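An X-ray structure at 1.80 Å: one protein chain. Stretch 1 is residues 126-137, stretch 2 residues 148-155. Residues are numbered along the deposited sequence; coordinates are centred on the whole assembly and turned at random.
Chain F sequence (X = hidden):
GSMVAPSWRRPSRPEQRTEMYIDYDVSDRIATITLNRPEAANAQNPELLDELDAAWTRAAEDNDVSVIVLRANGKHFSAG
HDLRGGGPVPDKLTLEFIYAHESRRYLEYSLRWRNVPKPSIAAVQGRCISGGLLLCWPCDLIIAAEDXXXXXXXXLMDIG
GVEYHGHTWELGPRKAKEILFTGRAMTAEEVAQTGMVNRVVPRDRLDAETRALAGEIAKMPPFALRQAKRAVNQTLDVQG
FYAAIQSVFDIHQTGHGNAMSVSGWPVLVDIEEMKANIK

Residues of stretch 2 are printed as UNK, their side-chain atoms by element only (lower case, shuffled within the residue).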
ATOM      1  N   GLY F 126     -15.101  31.182  12.573  1.00 11.46           N
ATOM      2  CA  GLY F 126     -16.101  31.405  11.524  1.00 12.15           C
ATOM      3  C   GLY F 126     -15.998  30.460  10.330  1.00 11.82           C
ATOM      4  O   GLY F 126     -15.759  29.285  10.475  1.00 10.83           O
ATOM      5  N   ARG F 127     -16.212  30.978   9.113  1.00 12.35           N
ATOM      6  CA  ARG F 127     -16.243  30.104   7.933  1.00 12.37           C
ATOM      7  C   ARG F 127     -14.871  29.696   7.460  1.00 11.26           C
ATOM      8  O   ARG F 127     -13.952  30.531   7.307  1.00 10.36           O
ATOM      9  CB  ARG F 127     -16.952  30.805   6.782  1.00 14.23           C
ATOM     10  CG  ARG F 127     -18.398  31.108   7.093  1.00 17.53           C
ATOM     11  CD  ARG F 127     -19.177  29.863   6.800  1.00 20.77           C
ATOM     12  NE  ARG F 127     -20.624  30.034   6.941  1.00 24.12           N
ATOM     13  CZ  ARG F 127     -21.491  29.105   6.549  1.00 25.05           C
ATOM     14  NH1 ARG F 127     -21.061  27.986   5.964  1.00 20.85           N
ATOM     15  NH2 ARG F 127     -22.798  29.326   6.718  1.00 27.14           N
ATOM     16  N   CYS F 128     -14.769  28.395   7.183  1.00  9.99           N
ATOM     17  CA  CYS F 128     -13.600  27.817   6.551  1.00  9.63           C
ATOM     18  C   CYS F 128     -14.207  26.981   5.425  1.00  9.35           C
ATOM     19  O   CYS F 128     -14.762  25.912   5.687  1.00  8.61           O
ATOM     20  CB  CYS F 128     -12.803  26.942   7.507  1.00  9.28           C
ATOM     21  SG  CYS F 128     -11.388  26.173   6.687  1.00  9.84           S
ATOM     22  N   ILE F 129     -14.156  27.533   4.226  1.00  8.90           N
ATOM     23  CA  ILE F 129     -14.853  26.966   3.042  1.00  9.04           C
ATOM     24  C   ILE F 129     -13.854  26.537   1.982  1.00  8.86           C
ATOM     25  O   ILE F 129     -13.019  27.321   1.553  1.00  8.57           O
ATOM     26  CB  ILE F 129     -15.775  28.016   2.392  1.00  9.53           C
ATOM     27  CG1 ILE F 129     -16.822  28.527   3.410  1.00 10.20           C
ATOM     28  CG2 ILE F 129     -16.516  27.431   1.187  1.00  9.55           C
ATOM     29  CD1 ILE F 129     -17.582  29.770   2.945  1.00 11.17           C
ATOM     30  N   SER F 130     -13.993  25.305   1.520  1.00  8.64           N
ATOM     31  CA  SER F 130     -13.294  24.776   0.368  1.00  8.65           C
ATOM     32  C   SER F 130     -11.777  25.015   0.404  1.00  8.84           C
ATOM     33  O   SER F 130     -11.073  24.388   1.191  1.00  8.69           O
ATOM     34  CB  SER F 130     -13.967  25.297  -0.887  1.00  8.73           C
ATOM     35  OG  SER F 130     -15.252  24.710  -1.127  1.00  8.80           O
ATOM     36  N   GLY F 131     -11.262  25.931  -0.403  1.00  9.03           N
ATOM     37  CA  GLY F 131      -9.816  26.233  -0.333  1.00  9.21           C
ATOM     38  C   GLY F 131      -9.301  26.631   1.049  1.00  9.02           C
ATOM     39  O   GLY F 131      -8.115  26.522   1.313  1.00 10.35           O
ATOM     40  N   GLY F 132     -10.138  27.158   1.931  1.00  8.92           N
ATOM     41  CA  GLY F 132      -9.754  27.361   3.339  1.00  8.69           C
ATOM     42  C   GLY F 132      -9.136  26.111   4.003  1.00  8.34           C
ATOM     43  O   GLY F 132      -8.204  26.191   4.838  1.00  8.00           O
ATOM     44  N   LEU F 133      -9.659  24.954   3.626  1.00  8.19           N
ATOM     45  CA  LEU F 133      -9.185  23.674   4.156  1.00  7.49           C
ATOM     46  C   LEU F 133      -7.748  23.394   3.761  1.00  7.57           C
ATOM     47  O   LEU F 133      -7.021  22.675   4.466  1.00  7.49           O
ATOM     48  CB  LEU F 133     -10.103  22.548   3.677  1.00  7.46           C
ATOM     49  CG  LEU F 133     -11.563  22.696   4.160  1.00  7.59           C
ATOM     50  CD1 LEU F 133     -12.478  21.818   3.331  1.00  7.42           C
ATOM     51  CD2 LEU F 133     -11.647  22.327   5.660  1.00  7.52           C
ATOM     52  N   LEU F 134      -7.314  23.936   2.627  1.00  7.52           N
ATOM     53  CA  LEU F 134      -5.920  23.786   2.189  1.00  7.73           C
ATOM     54  C   LEU F 134      -4.953  24.592   3.041  1.00  7.94           C
ATOM     55  O   LEU F 134      -3.750  24.332   3.003  1.00  8.22           O
ATOM     56  CB  LEU F 134      -5.752  24.158   0.708  1.00  8.14           C
ATOM     57  CG  LEU F 134      -5.949  23.030  -0.275  1.00  8.21           C
ATOM     58  CD1 LEU F 134      -7.394  22.535  -0.223  1.00  8.88           C
ATOM     59  CD2 LEU F 134      -5.564  23.415  -1.685  1.00  8.67           C
ATOM     60  N   LEU F 135      -5.471  25.514   3.856  1.00  7.90           N
ATOM     61  CA  LEU F 135      -4.616  26.277   4.759  1.00  8.19           C
ATOM     62  C   LEU F 135      -4.513  25.614   6.133  1.00  8.57           C
ATOM     63  O   LEU F 135      -3.435  25.635   6.713  1.00  8.67           O
ATOM     64  CB  LEU F 135      -5.097  27.706   4.903  1.00  8.47           C
ATOM     65  CG  LEU F 135      -5.359  28.475   3.577  1.00  8.62           C
ATOM     66  CD1 LEU F 135      -5.664  29.961   3.873  1.00  9.40           C
ATOM     67  CD2 LEU F 135      -4.173  28.332   2.598  1.00  8.66           C
ATOM     68  N   CYS F 136      -5.610  25.063   6.669  1.00  8.50           N
ATOM     69  CA  CYS F 136      -5.584  24.497   7.999  1.00  8.93           C
ATOM     70  C   CYS F 136      -5.213  23.012   8.006  1.00  8.49           C
ATOM     71  O   CYS F 136      -4.506  22.571   8.929  1.00  8.64           O
ATOM     72  CB  CYS F 136      -6.906  24.748   8.761  1.00  9.30           C
ATOM     73  SG  CYS F 136      -8.385  24.074   8.016  1.00 10.30           S
ATOM     74  N   TRP F 137      -5.657  22.217   7.033  1.00  8.19           N
ATOM     75  CA  TRP F 137      -5.297  20.786   7.054  1.00  7.50           C
ATOM     76  C   TRP F 137      -3.813  20.496   7.110  1.00  7.50           C
ATOM     77  O   TRP F 137      -3.416  19.549   7.807  1.00  8.10           O
ATOM     78  CB  TRP F 137      -5.932  20.011   5.905  1.00  7.28           C
ATOM     79  CG  TRP F 137      -7.382  19.664   6.062  1.00  7.22           C
ATOM     80  CD1 TRP F 137      -8.102  19.477   7.216  1.00  7.25           C
ATOM     81  CD2 TRP F 137      -8.296  19.329   4.977  1.00  7.28           C
ATOM     82  NE1 TRP F 137      -9.397  19.097   6.950  1.00  7.56           N
ATOM     83  CE2 TRP F 137      -9.573  18.981   5.607  1.00  7.47           C
ATOM     84  CE3 TRP F 137      -8.189  19.297   3.599  1.00  6.98           C
ATOM     85  CZ2 TRP F 137     -10.670  18.612   4.864  1.00  7.74           C
ATOM     86  CZ3 TRP F 137      -9.310  18.935   2.868  1.00  7.31           C
ATOM     87  CH2 TRP F 137     -10.508  18.578   3.485  1.00  7.42           C
ATOM     88  N   UNK F 148     -17.128  28.103  14.462  1.00 13.16           N
ATOM     89  CA  UNK F 148     -16.485  27.770  13.182  1.00 12.79           C
ATOM     90  C   UNK F 148     -17.407  26.842  12.399  1.00 12.30           C
ATOM     91  O   UNK F 148     -18.125  26.028  12.968  1.00 11.21           O
ATOM     92  c   UNK F 148     -15.157  27.068  13.386  1.00 12.33           C
ATOM     93  N   UNK F 149     -17.423  27.053  11.088  1.00 11.67           N
ATOM     94  CA  UNK F 149     -18.234  26.263  10.170  1.00 11.03           C
ATOM     95  C   UNK F 149     -17.341  25.826   9.030  1.00 10.44           C
ATOM     96  O   UNK F 149     -16.765  26.665   8.368  1.00 10.53           O
ATOM     97  c   UNK F 149     -21.219  25.986  10.996  1.00 12.59           C
ATOM     98  c   UNK F 149     -20.515  27.286  10.691  1.00 11.57           C
ATOM     99  c   UNK F 149     -19.408  27.093   9.647  1.00 11.25           C
ATOM    100  c   UNK F 149     -21.567  28.263  10.173  1.00 13.31           C
ATOM    101  N   UNK F 150     -17.228  24.521   8.833  1.00  9.78           N
ATOM    102  CA  UNK F 150     -16.338  23.930   7.836  1.00  9.40           C
ATOM    103  C   UNK F 150     -17.155  23.325   6.725  1.00  9.32           C
ATOM    104  O   UNK F 150     -18.110  22.589   6.986  1.00  9.56           O
ATOM    105  c   UNK F 150     -12.668  24.101  11.451  1.00  9.70           C
ATOM    106  c   UNK F 150     -14.514  23.281   9.491  1.00  9.50           C
ATOM    107  c   UNK F 150     -15.488  22.817   8.451  1.00  9.15           C
ATOM    108  c   UNK F 150     -12.302  24.015  10.122  1.00  9.91           C
ATOM    109  c   UNK F 150     -13.221  23.644   9.152  1.00  9.57           C
ATOM    110  c   UNK F 150     -13.954  23.738  11.800  1.00 10.41           C
ATOM    111  c   UNK F 150     -14.879  23.347  10.819  1.00 10.13           C
ATOM    112  N   UNK F 151     -16.771  23.584   5.468  1.00  9.29           N
ATOM    113  CA  UNK F 151     -17.541  23.032   4.340  1.00  8.98           C
ATOM    114  C   UNK F 151     -16.671  22.942   3.091  1.00  8.57           C
ATOM    115  O   UNK F 151     -15.635  23.602   3.017  1.00  8.42           O
ATOM    116  o   UNK F 151     -18.426  25.197   3.576  1.00  9.94           O
ATOM    117  c   UNK F 151     -18.805  23.904   4.070  1.00  9.85           C
ATOM    118  N   UNK F 152     -17.100  22.111   2.147  1.00  8.49           N
ATOM    119  CA  UNK F 152     -16.530  22.116   0.810  1.00  8.40           C
ATOM    120  C   UNK F 152     -17.638  21.878  -0.199  1.00  8.89           C
ATOM    121  O   UNK F 152     -17.827  20.739  -0.609  1.00  8.73           O
ATOM    122  o   UNK F 152     -13.968  20.188  -0.957  1.00  7.90           O
ATOM    123  o   UNK F 152     -15.081  22.079  -1.477  1.00  8.16           O
ATOM    124  c   UNK F 152     -14.760  21.128  -0.682  1.00  8.03           C
ATOM    125  c   UNK F 152     -15.433  21.079   0.665  1.00  7.95           C
ATOM    126  N   UNK F 153     -18.344  22.960  -0.611  1.00  9.70           N
ATOM    127  CA  UNK F 153     -19.449  22.839  -1.561  1.00 10.02           C
ATOM    128  C   UNK F 153     -19.081  22.891  -3.050  1.00 10.26           C
ATOM    129  O   UNK F 153     -19.953  23.262  -3.892  1.00 11.13           O
ATOM    130  c   UNK F 153     -19.428  25.039  -0.654  1.00 10.84           C
ATOM    131  c   UNK F 153     -20.344  24.014  -1.186  1.00 10.67           C
ATOM    132  c   UNK F 153     -18.295  24.301   0.011  1.00 10.06           C
ATOM    133  N   UNK F 154     -17.861  22.507  -3.421  1.00  9.98           N
ATOM    134  CA  UNK F 154     -17.445  22.651  -4.840  1.00 10.67           C
ATOM    135  C   UNK F 154     -18.111  21.708  -5.803  1.00 10.28           C
ATOM    136  O   UNK F 154     -18.040  21.942  -6.997  1.00 10.21           O
ATOM    137  c   UNK F 154     -15.212  23.762  -4.496  1.00 13.66           C
ATOM    138  c   UNK F 154     -15.907  22.566  -5.093  1.00 11.43           C
ATOM    139  c   UNK F 154     -15.324  21.239  -4.639  1.00 10.89           C
ATOM    140  N   UNK F 155     -18.838  20.682  -5.317  1.00 10.45           N
ATOM    141  CA  UNK F 155     -19.617  19.822  -6.232  1.00 10.90           C
ATOM    142  C   UNK F 155     -20.605  20.679  -7.041  1.00 11.90           C
ATOM    143  O   UNK F 155     -20.841  20.409  -8.246  1.00 12.15           O
ATOM    144  c   UNK F 155     -19.258  17.534  -5.148  1.00 11.01           C
ATOM    145  c   UNK F 155     -20.300  18.633  -5.488  1.00 11.20           C
ATOM    146  c   UNK F 155     -21.467  18.035  -6.284  1.00 11.20           C
TER
HETATM  147  O   HOH W   1     -18.511  26.625   5.989  1.00 13.67           O

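Position 148 carries a single side-chain carbon, a lone CB, which lies 3.7 Å from Gly126 O. The same O is 3.2 Å from the CA of 148 in a CA-H...O contact. The residue is Ala148. A lone methyl fits beside that carbonyl in a buried spot where the two stretches lie close, Gly126 CA being 4.0 Å from Ala148 CA.

Position 149 has four carbons, forked at the second. The backbone N of 149 donates to Gly126 O at 2.9 Å, and O of 149 accepts from Cys128 N, also at 2.9 Å. The side chain lies on the same face of the sheet as that of Arg127, and one carbon at the end of the fork sits over one face of the guanidinium. This is Leu149, and the carbon is CD1, 3.7 Å from Arg127 CZ. The flat group can pack against a methyl in this way while its nitrogens remain free to bond in their own plane.

At position 150 one carbon leads to a ring of six carbons with no further atom on it. It points to the other face of the sheet, with Cys128, and one ring carbon is 3.7 Å from Cys128 CB, while Leu133 and Cys136 approach the ring's edge. The residue is Phe150. Leu133 CD2 is 4.1 Å from its CD1, and Cys136 SG 4.4 Å from its CE1. A broad apolar ring suits this buried pocket, packing the stretch 2 strand against the helix that follows the strand of stretch 1.

Position 151 shows one carbon and then one oxygen. Its N donates to Cys128 O at 3.1 Å and its O accepts from Ser130 N at 2.8 Å. The side-chain oxygen shares a face with Ile129, standing 3.7 Å from Ile129 CG1. This is Ser151, and its OG also bonds a water O at 2.8 Å. That water O accepts from Arg127 NH1 at 2.9 Å, so a small polar side chain links the strands through solvent.

Position 152 has two carbons, the second bearing two oxygens, one of them 2.7 Å from Ser130 OG. This identifies Asp152, whose OD1 accepts a hydrogen bond from that hydroxyl and whose OD2 is satisfied elsewhere in the structure. The short carboxylate can thus serve two sets of partners.

At position 153 three carbons close a ring onto the backbone N, and one packs 3.8 Å from Ile129 CG2. This is Pro153, the carbon being CD; the lack of an N-H costs no hydrogen bond to stretch 1.

Position 154 has one carbon carrying two more, one of which lies 3.5 Å from Ser130 OG. It is Val154, whose compact branched side chain sets a methyl, CG1, beside that hydroxyl. The same branched set of three carbons at position 155, out of reach of stretch 1, gives Val155, buried as suits an apolar residue.

The contact is therefore a parallel strand pair, held by four backbone hydrogen bonds that tie Gly126, Cys128 and Ser130 to Leu149 and Ser151. Arg127, Ile129, Leu149 and Ser151 occupy one face, and Cys128 and Phe150 the other, where the helix packs. Beyond the strands, the bond from Ser130 to Asp152 continues the pairing through side chains.

Stretch 2 148-155: ALFSDPVV
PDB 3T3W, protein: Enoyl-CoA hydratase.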